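Local coordinates for Lactamase_B domain-containing protein (Bacillus lehensis G1, PDB 7EV5) that probably acts as a zinc-dependent hydrolase of the metallo-beta-lactamase fold, with structural resemblance to both B3 metallo-beta-lactamases and glyoxalase II, at residues V151-Q155 and S189-T195; V125-P129 and K177-L181; M1-I5 and Y15-D20; L52-H56 and E80-L84; F121-F126 and S137-Q141. All blocks are in the same frame, centred on the assembly; numbering follows the deposited sequence.

Interactions 1 and 4 each supply ligands to one of the two zinc ions. Their centres lie about 19 Å apart, on opposite sides of the chain's centre, and one water binds both metals. Interactions 3 and 5 are hairpins in the two different sheets. They meet where Leu17 packs on Phe123 and Tyr140. Interaction 2 shares Val125 and Phe126 with interaction 5, and Thr128 OG1 lies 2.9 Å from Ser137 OG. Interaction 3 reaches interaction 1 through Tyr15 OH, 2.6 Å from Ser189 O. Interaction 5 reaches interaction 4 through Tyr138 OH, 2.8 Å from Leu52 O. Val151 packs on Ile178, joining interactions 1 and 2.

Interaction 1: residues V151-Q155 and S189-T195; sequences VLFQQ and SGHGPLT. With ZN (zinc ion), chain C.
Phe153 lies beside His191, both side chains pointing the same way. Phe153 CE1 comes to the edge of the imidazole, 3.8 Å from His191 CD2, and the ring planes stand at 80°. Similar first torsions, chi1 -54° for Phe153 and -59° for His191, bring the rings alongside. At the edge of the phenyl ring, in its plane, Ser189 OG sits 3.4 Å from Phe153 CD1. In one of its two conformers, the extended Gln154 side chain crosses Pro193 at about a right angle, with Gln154 OE1 3.2 Å from Pro193 CG. Its aliphatic part rests on Thr195, Gln154 CB to Thr195 CB 3.9 Å. Waters bridge the polar groups. One accepts from Gln154 N at 2.9 Å and lies near His191 O and Pro193 O; in the same conformer another joins Gln154 NE2 to Thr195 OG1, which also bonds Glu200. His191 NE2 binds zinc at 2.0 Å. Asp58, His59, Asp150 and a water complete this site, the second zinc site of the dinuclear metallo-beta-lactamase fold.

Interaction 2: residues V125-P129 and K177-L181; sequences VFHTP and KILPL
Lys177 NZ donates to the backbone oxygen His127 O at 2.8 Å, meeting it nearly end-on to the carbonyl (C=O...N angle 165°). The lysine chain runs fully extended beyond CG, and its CD also comes within 3.3 Å of His127 O. The ammonium group thus bonds the last backbone carbonyl of the strand. Nearby, Lys177 O lies over one face of the Phe126 ring, 4.2 Å above its plane and offset toward the rim. Leu181 passes Phe126 in the opposite direction, with Leu181 CD2 4.0 Å from Phe126 CZ. Thr128 CG2 lies 4.2 Å from Ile178 CG1.

A second layer sets these groups. A type I turn from Ile178 to Leu181, closed by Leu181 N to Ile178 O at 3.0 Å, brings Leu181 back toward the strand. His127 leaves the backbone away from Lys177-Leu181; its NE2 bonds Pro133 O and its ring stacks on His77. Thr128 OG1 is held by Ser137 OG, and Pro129 O by Ser173 OG. The contact joins the end of strand 121-127 to the C-terminal part of helix 167-178, a sheet-to-helix junction of the alpha-beta/beta-alpha sandwich of metallo-beta-lactamases.

Interaction 3: residues M1-I5 and Y15-D20; sequences MFKQI and YVLYND
Backbone bonds pair Phe2-Ile5 with Tyr15-Tyr18 as antiparallel strands. Lys3 and Val16 form the hydrogen-bonded pair: Lys3 N to Val16 O is 2.9 Å and Val16 N to Lys3 O is 3.0 Å. Tyr18 N adds a nearly straight bond to Met1 O, 2.9 Å long.

Among the polar side chains, Gln4 NE2 donates to Tyr15 OH at 3.1 Å, with the hydroxyl 23° out of the amide plane. Gln4 and Tyr15 run side by side, and Tyr15 OH has a second partner in Ser189 O.

The aromatic contacts differ at the two ends. Tyr18 takes chi1 51°, between its backbone N and carbonyl carbon, which lays the ring over Met1. Met1 O is then 3.4 Å above the ring centre. The bent Met1 chain makes an oblique Met-aromatic contact, SD to the Tyr18 ring centroid 5.2 Å. Phe2 lies alongside Tyr15, their planes at 61°.

Among apolar groups, Ile5 CD1 meets Val16 CG2 at 3.9 Å, on the side of the sheet that carries Val16.

This hairpin forms one edge of its sheet. Helix 33-42 covers Ile5 and Val16 through Trp39, strand 23-27 continues the sheet beyond Tyr15, and Leu17 reaches strand 121-127.

Interaction 4: residues L52-H56 and E80-L84; sequences LTHAH and ERHWL. With ZN (zinc ion), chain B.
The dinuclear zinc site of the metallo-beta-lactamase fold begins with the HxHxDH motif, whose first two histidines lie in Leu52-His56. Glu80-Leu84 packs behind this loop. Glu80 OE1 accepts from Ala55 N at 2.7 Å and is met nearly along its C-O axis. The glutamate reaches it with an extended chain, and its OE2 bonds Ser132 OG and Gly134 N. One carboxylate thus ties the metal loop to the segment near His131. Ala55 CB nests between Trp83 CB, at 3.7 Å, and Leu84 CD2, at 3.8 Å. The His56 and Trp83 rings point the same way, their planes 26° apart but slid so that they barely overlap; Trp83 CZ3 is 3.6 Å from His56 CD2. His54 NE2 and His56 ND1 bind the same zinc ion, each at 2.1 Å, beside His131 and a water. Thr53 OG1, itself bonded to Asp28 OD2, fixes the rotation of the His54 ring: His54 ND1 donates to it at 3.0 Å, with the oxygen 3° out of the imidazole plane.

Interaction 5: residues F121-F126 and S137-Q141; sequences FTFSVF and SYYYQ
Tyr139 O accepts two hydrogen bonds, from Ser124 N at 2.8 Å and from a water at 3.2 Å. That water also donates to Thr122 O and accepts from Gln141 N, so it bridges the strands where direct pairing ends. Tyr139 N returns a bond to Ser124 O at 2.8 Å and 173°. Phe126 and Ser137 form the next hydrogen-bonded pair, Phe126 N to Ser137 O 3.0 Å and Ser137 N to Phe126 O 2.9 Å.

Side chains alternate between the two faces. On one, Tyr139 CB comes to the edge of the Phe126 ring in its plane, with Tyr139 CB 3.9 Å from Phe126 CE2, and Tyr139 CD2 touches Ser124 CB. On the other, Val125 and Tyr138 run side by side. Tyr140 has CG anti to its backbone N (chi1 -174°), which carries its ring across Phe123 and on to Phe121. Phe123 CE1 lies 3.8 Å from Tyr140 CD1, with the planes at 43°. The Tyr140 hydroxyl oxygen is 3.6 Å from Phe121 CD1.

Strands 115-118 and 145-149 flank this hairpin in the sheet. Leu17 of strand 12-18 packs on Phe121, Phe123 and Tyr140, joining the second sheet, while Leu181 touches Tyr139.

Interaction 1: residues V151-Q155 and S189-T195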
# COMPACT_ATOMS: atom_id res chain seq x y z
N VAL A 151 -7.84 2.73 1.35
CA VAL A 151 -9.25 2.38 1.51
C VAL A 151 -9.83 3.03 2.77
O VAL A 151 -10.90 3.66 2.73
CB VAL A 151 -9.38 0.85 1.54
CG1 VAL A 151 -10.79 0.44 1.91
CG2 VAL A 151 -9.01 0.27 0.17
N LEU A 152 -9.14 2.87 3.90
CA LEU A 152 -9.66 3.23 5.21
C LEU A 152 -8.56 3.97 5.96
O LEU A 152 -7.45 3.45 6.09
CB LEU A 152 -10.05 1.97 5.99
CG LEU A 152 -10.52 2.15 7.44
CD1 LEU A 152 -11.78 3.00 7.51
CD2 LEU A 152 -10.72 0.80 8.12
N PHE A 153 -8.86 5.17 6.45
CA PHE A 153 -7.91 5.94 7.23
C PHE A 153 -8.46 6.11 8.63
O PHE A 153 -9.62 5.78 8.92
CB PHE A 153 -7.71 7.33 6.63
CG PHE A 153 -7.32 7.32 5.17
CD1 PHE A 153 -6.13 6.74 4.75
CD2 PHE A 153 -8.13 7.93 4.22
CE1 PHE A 153 -5.76 6.76 3.40
CE2 PHE A 153 -7.77 7.95 2.88
CZ PHE A 153 -6.58 7.36 2.46
N GLN A 154 -7.63 6.65 9.52
CA GLN A 154 -8.11 7.09 10.82
C GLN A 154 -9.06 8.27 10.60
O GLN A 154 -8.64 9.32 10.12
CB GLN A 154 -6.93 7.51 11.68
CG GLN A 154 -7.32 7.84 13.11
CD GLN A 154 -6.19 8.49 13.86
OE1 GLN A 154 -5.77 9.61 13.53
NE2 GLN A 154 -5.65 7.80 14.86
N GLN A 155 -10.34 8.07 10.90
CA GLN A 155 -11.39 9.09 10.84
C GLN A 155 -11.85 9.47 9.43
O GLN A 155 -12.66 10.39 9.29
CB GLN A 155 -11.03 10.37 11.62
CG GLN A 155 -11.06 10.20 13.13
CD GLN A 155 -12.46 9.95 13.64
OE1 GLN A 155 -12.76 8.88 14.17
NE2 GLN A 155 -13.33 10.94 13.48
N SER A 189 -2.44 2.42 6.87
CA SER A 189 -3.00 3.01 5.67
C SER A 189 -2.01 3.95 5.00
O SER A 189 -0.92 4.24 5.51
CB SER A 189 -4.29 3.75 6.00
OG SER A 189 -4.00 4.94 6.71
N GLY A 190 -2.39 4.42 3.81
CA GLY A 190 -1.49 5.22 3.01
C GLY A 190 -1.31 6.65 3.49
O GLY A 190 -0.36 7.30 3.06
N HIS A 191 -2.21 7.16 4.32
CA HIS A 191 -2.14 8.57 4.69
C HIS A 191 -2.59 8.73 6.14
O HIS A 191 -3.64 8.21 6.51
CB HIS A 191 -3.03 9.40 3.75
CG HIS A 191 -2.63 9.29 2.31
ND1 HIS A 191 -1.69 10.11 1.73
CD2 HIS A 191 -3.02 8.43 1.34
CE1 HIS A 191 -1.51 9.76 0.47
NE2 HIS A 191 -2.31 8.74 0.20
N GLY A 192 -1.80 9.46 6.94
CA GLY A 192 -2.20 9.77 8.29
C GLY A 192 -1.82 8.71 9.30
O GLY A 192 -1.10 7.75 9.00
N PRO A 193 -2.32 8.86 10.53
CA PRO A 193 -1.90 7.99 11.63
C PRO A 193 -2.41 6.56 11.52
O PRO A 193 -3.41 6.27 10.86
CB PRO A 193 -2.51 8.66 12.87
CG PRO A 193 -2.78 10.07 12.47
CD PRO A 193 -3.10 10.02 11.00
N LEU A 194 -1.71 5.67 12.21
CA LEU A 194 -2.20 4.31 12.39
C LEU A 194 -3.51 4.32 13.17
O LEU A 194 -3.80 5.23 13.95
CB LEU A 194 -1.17 3.49 13.16
CG LEU A 194 0.17 3.22 12.50
CD1 LEU A 194 1.10 2.56 13.49
CD2 LEU A 194 -0.01 2.35 11.26
N THR A 195 -4.31 3.28 12.95
CA THR A 195 -5.54 3.07 13.71
C THR A 195 -5.77 1.57 13.82
O THR A 195 -4.90 0.77 13.47
CB THR A 195 -6.69 3.87 13.10
OG1 THR A 195 -7.80 3.85 14.01
CG2 THR A 195 -7.11 3.30 11.76
ZN ZN C . -2.31 7.69 -1.53
O HOH W 1 -4.96 7.53 8.84
O HOH W 2 -2.95 6.76 16.11
O HOH W 3 -7.10 5.31 16.10
O HOH W 4 -3.09 7.89 -3.36

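Interaction 2: residues V125-P129 and K177-L181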
# COMPACT_ATOMS: atom_id res chain seq x y z
N VAL A 125 -4.48 -11.84 1.13
CA VAL A 125 -4.64 -10.76 0.17
C VAL A 125 -6.12 -10.55 -0.12
O VAL A 125 -6.83 -11.49 -0.48
CB VAL A 125 -3.87 -11.06 -1.13
CG1 VAL A 125 -4.11 -9.96 -2.14
CG2 VAL A 125 -2.39 -11.24 -0.84
N PHE A 126 -6.57 -9.31 0.03
CA PHE A 126 -7.93 -8.94 -0.31
C PHE A 126 -7.90 -7.93 -1.44
O PHE A 126 -7.12 -6.98 -1.41
CB PHE A 126 -8.63 -8.32 0.89
CG PHE A 126 -8.75 -9.25 2.07
CD1 PHE A 126 -9.86 -10.06 2.22
CD2 PHE A 126 -7.75 -9.32 3.02
CE1 PHE A 126 -9.98 -10.90 3.32
CE2 PHE A 126 -7.85 -10.17 4.11
CZ PHE A 126 -8.97 -10.96 4.26
N HIS A 127 -8.77 -8.13 -2.42
CA HIS A 127 -8.94 -7.14 -3.48
C HIS A 127 -9.96 -6.13 -2.98
O HIS A 127 -11.12 -6.48 -2.74
CB HIS A 127 -9.36 -7.82 -4.79
CG HIS A 127 -9.44 -6.88 -5.96
ND1 HIS A 127 -10.39 -7.00 -6.95
CD2 HIS A 127 -8.69 -5.80 -6.29
CE1 HIS A 127 -10.23 -6.04 -7.84
NE2 HIS A 127 -9.20 -5.29 -7.46
N THR A 128 -9.53 -4.88 -2.77
CA THR A 128 -10.33 -3.87 -2.07
C THR A 128 -10.43 -2.60 -2.91
O THR A 128 -9.92 -1.53 -2.53
CB THR A 128 -9.74 -3.55 -0.69
OG1 THR A 128 -8.35 -3.23 -0.81
CG2 THR A 128 -9.89 -4.74 0.24
N PRO A 129 -11.11 -2.68 -4.06
CA PRO A 129 -11.24 -1.51 -4.95
C PRO A 129 -12.22 -0.46 -4.44
O PRO A 129 -12.90 -0.64 -3.42
CB PRO A 129 -11.74 -2.13 -6.26
CG PRO A 129 -12.55 -3.33 -5.79
CD PRO A 129 -11.71 -3.89 -4.66
N LYS A 177 -14.99 -6.68 3.43
CA LYS A 177 -13.67 -7.28 3.42
C LYS A 177 -12.75 -6.79 4.52
O LYS A 177 -11.94 -7.58 5.03
CB LYS A 177 -13.02 -7.05 2.05
CG LYS A 177 -13.86 -7.63 0.91
CD LYS A 177 -13.24 -7.36 -0.43
CE LYS A 177 -14.09 -8.00 -1.52
NZ LYS A 177 -13.64 -7.58 -2.87
N ILE A 178 -12.82 -5.53 4.91
CA ILE A 178 -11.89 -4.99 5.90
C ILE A 178 -12.43 -5.10 7.31
O ILE A 178 -11.78 -5.69 8.19
CB ILE A 178 -11.50 -3.55 5.53
CG1 ILE A 178 -10.65 -3.60 4.26
CG2 ILE A 178 -10.74 -2.88 6.68
CD1 ILE A 178 -10.13 -2.27 3.85
N LEU A 179 -13.61 -4.54 7.56
CA LEU A 179 -14.14 -4.53 8.91
C LEU A 179 -14.40 -5.91 9.53
O LEU A 179 -14.38 -5.99 10.77
CB LEU A 179 -15.36 -3.60 9.02
CG LEU A 179 -15.09 -2.13 8.70
CD1 LEU A 179 -16.35 -1.30 8.83
CD2 LEU A 179 -13.97 -1.56 9.56
N PRO A 180 -14.65 -6.99 8.78
CA PRO A 180 -14.76 -8.31 9.44
C PRO A 180 -13.46 -8.83 10.04
O PRO A 180 -13.50 -9.83 10.78
CB PRO A 180 -15.27 -9.24 8.33
CG PRO A 180 -15.91 -8.33 7.34
CD PRO A 180 -15.08 -7.07 7.37
N LEU A 181 -12.31 -8.22 9.74
CA LEU A 181 -11.06 -8.67 10.32
C LEU A 181 -11.04 -8.38 11.83
O LEU A 181 -11.83 -7.57 12.32
CB LEU A 181 -9.90 -7.95 9.63
CG LEU A 181 -9.68 -8.40 8.18
CD1 LEU A 181 -8.69 -7.49 7.48
CD2 LEU A 181 -9.20 -9.85 8.14

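Interaction 3: residues M1-I5 and Y15-D20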
# COMPACT_ATOMS: atom_id res chain seq x y z
N MET A 1 6.81 -4.87 14.85
CA MET A 1 7.72 -5.42 13.85
C MET A 1 7.59 -4.71 12.50
O MET A 1 7.93 -5.27 11.46
CB MET A 1 7.50 -6.93 13.68
CG MET A 1 7.74 -7.74 14.96
SD MET A 1 9.41 -7.57 15.60
CE MET A 1 10.35 -8.46 14.36
N PHE A 2 7.10 -3.48 12.51
CA PHE A 2 7.07 -2.70 11.28
C PHE A 2 7.28 -1.23 11.63
O PHE A 2 7.08 -0.80 12.77
CB PHE A 2 5.77 -2.88 10.47
CG PHE A 2 4.57 -2.19 11.07
CD1 PHE A 2 4.21 -0.91 10.67
CD2 PHE A 2 3.78 -2.84 12.01
CE1 PHE A 2 3.10 -0.28 11.23
CE2 PHE A 2 2.67 -2.22 12.56
CZ PHE A 2 2.34 -0.93 12.17
N LYS A 3 7.69 -0.47 10.61
CA LYS A 3 7.82 0.97 10.72
C LYS A 3 6.95 1.66 9.68
O LYS A 3 6.95 1.27 8.51
CB LYS A 3 9.27 1.43 10.58
CG LYS A 3 9.43 2.89 11.01
CD LYS A 3 10.87 3.34 11.10
CE LYS A 3 10.97 4.59 11.97
NZ LYS A 3 12.21 5.36 11.71
N GLN A 4 6.23 2.68 10.13
CA GLN A 4 5.54 3.62 9.26
C GLN A 4 6.50 4.73 8.88
O GLN A 4 7.08 5.39 9.76
CB GLN A 4 4.35 4.20 10.02
CG GLN A 4 3.51 5.21 9.24
CD GLN A 4 2.39 5.75 10.09
OE1 GLN A 4 2.62 6.22 11.20
NE2 GLN A 4 1.16 5.64 9.60
N ILE A 5 6.69 4.94 7.58
CA ILE A 5 7.67 5.90 7.06
C ILE A 5 6.98 6.83 6.07
O ILE A 5 6.87 6.49 4.88
CB ILE A 5 8.88 5.18 6.44
CG1 ILE A 5 9.48 4.18 7.45
CG2 ILE A 5 9.93 6.18 5.99
CD1 ILE A 5 10.66 3.38 6.94
N TYR A 15 5.66 1.47 4.33
CA TYR A 15 5.82 0.62 5.50
C TYR A 15 6.97 -0.34 5.25
O TYR A 15 7.14 -0.85 4.14
CB TYR A 15 4.55 -0.18 5.84
CG TYR A 15 3.45 0.74 6.29
CD1 TYR A 15 3.38 1.18 7.60
CD2 TYR A 15 2.52 1.23 5.38
CE1 TYR A 15 2.41 2.06 8.00
CE2 TYR A 15 1.55 2.12 5.78
CZ TYR A 15 1.49 2.53 7.10
OH TYR A 15 0.52 3.42 7.52
N VAL A 16 7.76 -0.59 6.29
CA VAL A 16 8.73 -1.68 6.25
C VAL A 16 8.37 -2.66 7.35
O VAL A 16 8.39 -2.31 8.54
CB VAL A 16 10.18 -1.19 6.41
CG1 VAL A 16 11.11 -2.40 6.35
CG2 VAL A 16 10.53 -0.20 5.31
N LEU A 17 7.99 -3.87 6.95
CA LEU A 17 7.72 -4.98 7.86
C LEU A 17 8.97 -5.85 7.92
O LEU A 17 9.56 -6.15 6.88
CB LEU A 17 6.55 -5.80 7.32
CG LEU A 17 6.12 -7.05 8.10
CD1 LEU A 17 5.54 -6.72 9.47
CD2 LEU A 17 5.13 -7.86 7.26
N TYR A 18 9.38 -6.24 9.12
CA TYR A 18 10.63 -6.98 9.27
C TYR A 18 10.45 -8.10 10.28
O TYR A 18 9.43 -8.20 10.97
CB TYR A 18 11.79 -6.06 9.65
CG TYR A 18 11.49 -5.17 10.83
CD1 TYR A 18 11.64 -5.64 12.13
CD2 TYR A 18 11.06 -3.86 10.66
CE1 TYR A 18 11.36 -4.84 13.22
CE2 TYR A 18 10.77 -3.06 11.74
CZ TYR A 18 10.93 -3.55 13.02
OH TYR A 18 10.65 -2.76 14.11
N ASN A 19 11.46 -8.98 10.34
CA ASN A 19 11.51 -10.09 11.29
C ASN A 19 12.83 -10.02 12.06
O ASN A 19 13.67 -9.14 11.82
CB ASN A 19 11.31 -11.45 10.60
CG ASN A 19 12.40 -11.79 9.57
OD1 ASN A 19 13.49 -11.23 9.58
ND2 ASN A 19 12.08 -12.72 8.68
N ASP A 20 13.01 -10.96 12.99
CA ASP A 20 14.21 -10.95 13.82
C ASP A 20 15.47 -11.27 13.03
O ASP A 20 16.56 -10.87 13.45
CB ASP A 20 14.04 -11.88 15.02
CG ASP A 20 13.06 -11.34 16.04
OD1 ASP A 20 12.65 -10.16 15.92
OD2 ASP A 20 12.69 -12.09 16.97

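Interaction 4: residues L52-H56 and E80-L84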
# COMPACT_ATOMS: atom_id res chain seq x y z
N LEU A 52 2.84 -3.36 -3.57
CA LEU A 52 2.12 -2.12 -3.79
C LEU A 52 0.64 -2.33 -3.50
O LEU A 52 0.01 -3.23 -4.06
CB LEU A 52 2.28 -1.64 -5.24
CG LEU A 52 3.70 -1.26 -5.64
CD1 LEU A 52 3.71 -0.86 -7.10
CD2 LEU A 52 4.27 -0.14 -4.75
N THR A 53 0.09 -1.49 -2.63
CA THR A 53 -1.36 -1.52 -2.44
C THR A 53 -2.07 -1.05 -3.70
O THR A 53 -3.16 -1.55 -4.02
CB THR A 53 -1.78 -0.67 -1.24
OG1 THR A 53 -1.50 0.72 -1.48
CG2 THR A 53 -1.09 -1.14 0.03
N HIS A 54 -1.48 -0.09 -4.39
CA HIS A 54 -2.00 0.46 -5.64
C HIS A 54 -0.91 1.31 -6.26
O HIS A 54 0.15 1.54 -5.66
CB HIS A 54 -3.35 1.20 -5.47
CG HIS A 54 -3.31 2.47 -4.67
ND1 HIS A 54 -2.85 2.54 -3.37
CD2 HIS A 54 -3.77 3.71 -4.96
CE1 HIS A 54 -3.01 3.77 -2.91
NE2 HIS A 54 -3.55 4.51 -3.86
N ALA A 55 -1.18 1.80 -7.48
CA ALA A 55 -0.14 2.42 -8.29
C ALA A 55 -0.35 3.92 -8.50
O ALA A 55 0.20 4.48 -9.45
CB ALA A 55 0.03 1.70 -9.62
N HIS A 56 -1.10 4.57 -7.62
CA HIS A 56 -1.10 6.03 -7.65
C HIS A 56 0.32 6.55 -7.45
O HIS A 56 1.13 5.95 -6.74
CB HIS A 56 -2.01 6.60 -6.56
CG HIS A 56 -3.45 6.63 -6.94
ND1 HIS A 56 -4.46 6.57 -6.01
CD2 HIS A 56 -4.05 6.71 -8.15
CE1 HIS A 56 -5.63 6.63 -6.62
NE2 HIS A 56 -5.41 6.71 -7.92
N GLU A 80 -4.01 -2.45 -12.52
CA GLU A 80 -3.24 -1.21 -12.60
C GLU A 80 -1.86 -1.41 -13.23
O GLU A 80 -0.99 -0.56 -13.08
CB GLU A 80 -3.14 -0.56 -11.21
CG GLU A 80 -4.48 -0.01 -10.75
CD GLU A 80 -4.46 0.50 -9.32
OE1 GLU A 80 -3.37 0.77 -8.78
OE2 GLU A 80 -5.54 0.62 -8.72
N ARG A 81 -1.67 -2.51 -13.96
CA ARG A 81 -0.34 -2.82 -14.50
C ARG A 81 0.19 -1.73 -15.42
O ARG A 81 1.41 -1.52 -15.48
CB ARG A 81 -0.37 -4.18 -15.21
CG ARG A 81 -1.19 -4.25 -16.50
CD ARG A 81 -1.06 -5.64 -17.15
NE ARG A 81 -1.99 -5.85 -18.26
CZ ARG A 81 -1.70 -5.66 -19.54
NH1 ARG A 81 -0.50 -5.23 -19.90
NH2 ARG A 81 -2.63 -5.89 -20.46
N HIS A 82 -0.69 -1.03 -16.15
CA HIS A 82 -0.24 0.05 -17.02
C HIS A 82 0.03 1.34 -16.27
O HIS A 82 0.60 2.27 -16.86
CB HIS A 82 -1.31 0.36 -18.07
CG HIS A 82 -1.61 -0.78 -18.99
ND1 HIS A 82 -0.65 -1.36 -19.79
CD2 HIS A 82 -2.77 -1.45 -19.23
CE1 HIS A 82 -1.20 -2.34 -20.49
NE2 HIS A 82 -2.48 -2.41 -20.17
N TRP A 83 -0.35 1.44 -15.00
CA TRP A 83 -0.28 2.72 -14.30
C TRP A 83 1.14 3.10 -13.90
O TRP A 83 1.43 4.29 -13.76
CB TRP A 83 -1.14 2.68 -13.04
CG TRP A 83 -2.61 2.72 -13.30
CD1 TRP A 83 -3.26 2.32 -14.43
CD2 TRP A 83 -3.61 3.17 -12.40
NE1 TRP A 83 -4.62 2.50 -14.29
CE2 TRP A 83 -4.86 3.03 -13.05
CE3 TRP A 83 -3.57 3.68 -11.10
CZ2 TRP A 83 -6.07 3.39 -12.43
CZ3 TRP A 83 -4.77 4.04 -10.50
CH2 TRP A 83 -6.00 3.89 -11.17
N LEU A 84 2.02 2.12 -13.68
CA LEU A 84 3.36 2.44 -13.20
C LEU A 84 4.11 3.34 -14.17
O LEU A 84 4.79 4.28 -13.77
CB LEU A 84 4.15 1.15 -12.98
CG LEU A 84 3.69 0.27 -11.82
CD1 LEU A 84 4.58 -0.97 -11.77
CD2 LEU A 84 3.70 1.01 -10.48
ZN ZN B . -4.26 6.44 -3.90
O HOH W 4 -3.09 7.89 -3.36

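Interaction 5: residues F121-F126 and S137-Q141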
# COMPACT_ATOMS: atom_id res chain seq x y z
N PHE A 121 7.32 -14.49 5.38
CA PHE A 121 6.17 -13.65 5.66
C PHE A 121 4.99 -14.15 4.85
O PHE A 121 5.06 -14.19 3.61
CB PHE A 121 6.44 -12.20 5.25
CG PHE A 121 7.63 -11.57 5.91
CD1 PHE A 121 7.51 -10.89 7.11
CD2 PHE A 121 8.87 -11.63 5.31
CE1 PHE A 121 8.61 -10.29 7.70
CE2 PHE A 121 9.98 -11.03 5.90
CZ PHE A 121 9.84 -10.36 7.10
N THR A 122 3.90 -14.51 5.51
CA THR A 122 2.69 -14.89 4.80
C THR A 122 1.61 -13.83 5.01
O THR A 122 1.43 -13.32 6.12
CB THR A 122 2.19 -16.28 5.19
OG1 THR A 122 3.21 -17.23 4.91
CG2 THR A 122 0.94 -16.65 4.38
N PHE A 123 0.92 -13.51 3.92
CA PHE A 123 -0.13 -12.51 3.91
C PHE A 123 -1.40 -13.12 3.34
O PHE A 123 -1.34 -13.96 2.44
CB PHE A 123 0.24 -11.34 3.00
CG PHE A 123 1.54 -10.68 3.37
CD1 PHE A 123 1.58 -9.73 4.37
CD2 PHE A 123 2.70 -11.01 2.70
CE1 PHE A 123 2.79 -9.12 4.71
CE2 PHE A 123 3.90 -10.40 3.02
CZ PHE A 123 3.94 -9.46 4.03
N SER A 124 -2.53 -12.71 3.90
CA SER A 124 -3.80 -12.86 3.22
C SER A 124 -4.01 -11.62 2.35
O SER A 124 -3.73 -10.50 2.77
CB SER A 124 -4.94 -12.96 4.24
OG SER A 124 -4.95 -14.23 4.87
N VAL A 125 -4.48 -11.84 1.13
CA VAL A 125 -4.64 -10.76 0.17
C VAL A 125 -6.12 -10.55 -0.12
O VAL A 125 -6.83 -11.49 -0.48
CB VAL A 125 -3.87 -11.06 -1.13
CG1 VAL A 125 -4.11 -9.96 -2.14
CG2 VAL A 125 -2.39 -11.24 -0.84
N PHE A 126 -6.57 -9.31 0.03
CA PHE A 126 -7.93 -8.94 -0.31
C PHE A 126 -7.90 -7.93 -1.44
O PHE A 126 -7.12 -6.98 -1.41
CB PHE A 126 -8.63 -8.32 0.89
CG PHE A 126 -8.75 -9.25 2.07
CD1 PHE A 126 -9.86 -10.06 2.22
CD2 PHE A 126 -7.75 -9.32 3.02
CE1 PHE A 126 -9.98 -10.90 3.32
CE2 PHE A 126 -7.85 -10.17 4.11
CZ PHE A 126 -8.97 -10.96 4.26
N SER A 137 -5.30 -5.08 -0.31
CA SER A 137 -4.91 -4.99 1.09
C SER A 137 -4.21 -6.27 1.52
O SER A 137 -4.69 -7.37 1.23
CB SER A 137 -6.13 -4.74 1.97
OG SER A 137 -6.75 -3.53 1.60
N TYR A 138 -3.08 -6.12 2.20
CA TYR A 138 -2.25 -7.25 2.61
C TYR A 138 -2.39 -7.42 4.12
O TYR A 138 -1.95 -6.56 4.89
CB TYR A 138 -0.80 -6.98 2.26
CG TYR A 138 -0.51 -6.67 0.79
CD1 TYR A 138 -0.27 -7.70 -0.11
CD2 TYR A 138 -0.46 -5.36 0.32
CE1 TYR A 138 0.02 -7.44 -1.44
CE2 TYR A 138 -0.16 -5.09 -1.00
CZ TYR A 138 0.07 -6.14 -1.88
OH TYR A 138 0.37 -5.90 -3.19
N TYR A 139 -2.98 -8.52 4.55
CA TYR A 139 -3.19 -8.80 5.96
C TYR A 139 -2.09 -9.72 6.46
O TYR A 139 -1.91 -10.83 5.95
CB TYR A 139 -4.56 -9.44 6.17
CG TYR A 139 -4.86 -9.90 7.58
CD1 TYR A 139 -4.76 -9.03 8.65
CD2 TYR A 139 -5.29 -11.19 7.82
CE1 TYR A 139 -5.05 -9.45 9.95
CE2 TYR A 139 -5.58 -11.62 9.11
CZ TYR A 139 -5.46 -10.74 10.16
OH TYR A 139 -5.75 -11.17 11.44
N TYR A 140 -1.34 -9.26 7.46
CA TYR A 140 -0.26 -10.02 8.09
C TYR A 140 -0.78 -10.49 9.45
O TYR A 140 -0.77 -9.73 10.42
CB TYR A 140 0.94 -9.10 8.26
CG TYR A 140 2.19 -9.76 8.78
CD1 TYR A 140 2.77 -10.83 8.12
CD2 TYR A 140 2.82 -9.28 9.94
CE1 TYR A 140 3.94 -11.41 8.59
CE2 TYR A 140 3.99 -9.86 10.41
CZ TYR A 140 4.54 -10.93 9.73
OH TYR A 140 5.70 -11.52 10.18
N GLN A 141 -1.21 -11.75 9.52
CA GLN A 141 -1.86 -12.23 10.74
C GLN A 141 -0.89 -12.29 11.91
O GLN A 141 -1.27 -11.99 13.05
CB GLN A 141 -2.53 -13.59 10.49
CG GLN A 141 -3.29 -14.12 11.69
CD GLN A 141 -4.44 -15.03 11.31
OE1 GLN A 141 -4.58 -15.42 10.15
NE2 GLN A 141 -5.27 -15.38 12.29
O HOH W 5 -1.06 -13.57 7.33